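Local coordinates for protein glycoside hydrolase, family 11\:clostridium cellulosome enzyme, dockerin type i\:polysaccharide (Clostridium thermocellum, PDB 2C71) that removes acetyl groups from acetylated xylan as a family 4 carbohydrate esterase that binds a magnesium ion and probably serves plant cell-wall degradation in the cellulosome, at residues R147-I151 / Y204-P208. Where two conformers were deposited one is given. Numbering follows the deposited sequence.
Sequences RDGTI and YNSVP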
# COMPACT_ATOMS: atom_id res chain seq x y z
N ARG A 147 -15.45 6.13 -1.18
CA ARG A 147 -16.55 5.82 -2.08
C ARG A 147 -16.24 4.48 -2.74
O ARG A 147 -15.16 3.92 -2.55
CB ARG A 147 -16.76 6.92 -3.14
CG ARG A 147 -15.62 7.17 -4.04
CD ARG A 147 -15.88 8.33 -5.04
NE ARG A 147 -14.67 8.70 -5.76
CZ ARG A 147 -13.61 7.91 -5.89
NH1 ARG A 147 -13.63 6.69 -5.37
NH2 ARG A 147 -12.56 8.33 -6.58
N ASP A 148 -17.18 3.96 -3.51
CA ASP A 148 -16.93 2.74 -4.24
C ASP A 148 -15.72 2.91 -5.13
O ASP A 148 -15.68 3.83 -5.95
CB ASP A 148 -18.16 2.42 -5.07
CG ASP A 148 -18.10 1.08 -5.76
OD1 ASP A 148 -17.21 0.24 -5.52
OD2 ASP A 148 -19.00 0.91 -6.64
N GLY A 149 -14.72 2.03 -4.97
CA GLY A 149 -13.52 2.07 -5.77
C GLY A 149 -12.33 2.80 -5.15
O GLY A 149 -11.25 2.79 -5.75
N THR A 150 -12.50 3.40 -3.97
CA THR A 150 -11.38 4.15 -3.38
C THR A 150 -10.22 3.22 -3.01
O THR A 150 -10.40 2.15 -2.42
CB THR A 150 -11.86 4.87 -2.12
OG1 THR A 150 -12.88 5.82 -2.45
CG2 THR A 150 -10.76 5.53 -1.31
N ILE A 151 -9.01 3.72 -3.27
CA ILE A 151 -7.77 3.18 -2.73
C ILE A 151 -7.44 4.01 -1.48
O ILE A 151 -7.34 5.23 -1.59
CB ILE A 151 -6.65 3.22 -3.75
CG1 ILE A 151 -6.98 2.36 -4.99
CG2 ILE A 151 -5.31 2.83 -3.13
CD1 ILE A 151 -6.00 2.56 -6.18
N TYR A 204 -3.53 6.12 -10.21
CA TYR A 204 -4.88 5.74 -9.77
C TYR A 204 -5.04 6.07 -8.32
O TYR A 204 -4.33 5.55 -7.44
CB TYR A 204 -5.08 4.25 -9.91
CG TYR A 204 -5.17 3.75 -11.32
CD1 TYR A 204 -4.04 3.54 -12.10
CD2 TYR A 204 -6.43 3.44 -11.89
CE1 TYR A 204 -4.12 3.05 -13.39
CE2 TYR A 204 -6.51 2.92 -13.16
CZ TYR A 204 -5.35 2.75 -13.92
OH TYR A 204 -5.43 2.24 -15.21
N ASN A 205 -6.02 6.92 -7.99
CA ASN A 205 -6.47 7.15 -6.61
C ASN A 205 -7.71 6.32 -6.29
O ASN A 205 -8.10 6.19 -5.13
CB ASN A 205 -6.73 8.62 -6.35
CG ASN A 205 -5.51 9.46 -6.57
OD1 ASN A 205 -4.44 9.17 -5.96
ND2 ASN A 205 -5.61 10.46 -7.38
N SER A 206 -8.31 5.74 -7.32
CA SER A 206 -9.52 4.96 -7.25
C SER A 206 -9.58 4.15 -8.54
O SER A 206 -8.84 4.42 -9.49
CB SER A 206 -10.72 5.85 -7.22
OG SER A 206 -10.80 6.71 -8.31
N VAL A 207 -10.48 3.17 -8.53
CA VAL A 207 -10.75 2.35 -9.72
C VAL A 207 -12.22 2.36 -9.99
O VAL A 207 -12.99 2.02 -9.11
CB VAL A 207 -10.24 0.91 -9.54
CG1 VAL A 207 -10.54 0.08 -10.81
CG2 VAL A 207 -8.73 0.87 -9.20
N PRO A 208 -12.64 2.71 -11.24
CA PRO A 208 -11.85 3.18 -12.37
C PRO A 208 -11.24 4.55 -12.09
O PRO A 208 -11.61 5.24 -11.11
CB PRO A 208 -12.84 3.20 -13.55
CG PRO A 208 -14.12 3.23 -12.97
CD PRO A 208 -14.08 2.64 -11.59
O HOH W 1 -15.75 2.31 -8.71
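Ile151 lays its CD1 methyl over the backbone bend of 204-208, 3.6 Å from Tyr204 O and 4.1 Å from Ser206 N, and meets Tyr204 CB (4.2 Å) and Val207 CG2 (4.4 Å). Leu185 and Leu188 of helix 185-192 close around the isoleucine, and Val207 rests on the same helix, so the three pieces share one apolar patch. Beside it the two backbones form a single antiparallel bridge. Thr150 and Ser206 are its non-hydrogen-bonded pair, with CA atoms 4.4 Å apart, flanked by the hydrogen bonds Val207 N to Gly149 O (2.9 Å) and Ile151 N to Asn205 O (3.2 Å). Gly149 O also receives a CA-H...O contact from Ser206 CA at 3.2 Å. A type II turn from Arg147 to Thr150 leads into the bridge, closed by the hydrogen bond Thr150 N to Arg147 O (3.1 Å) and braced by a second, Arg147 N to Thr150 OG1 (2.9 Å). Gly149, third in the turn, has a positive phi of 96°, and a CB there would clash with Val207 O. On the exposed side, Arg147 NH2 lies 3.0 Å from Ser206 OG, while a water donates to Val207 O (2.8 Å) and, weakly, to Asp148 O (3.2 Å). Asn205 OD1 accepts a hydrogen bond from Gly123 N. The contact ties the C-terminal tail to the entrance of strand 151-155 in the NodB-type fold, with the Ile151 side chain about 13 Å from the magnesium ion. Both bridge hydrogen bonds link main-chain atoms, so the join depends on backbone shape, with Gly149 letting the chains come this close.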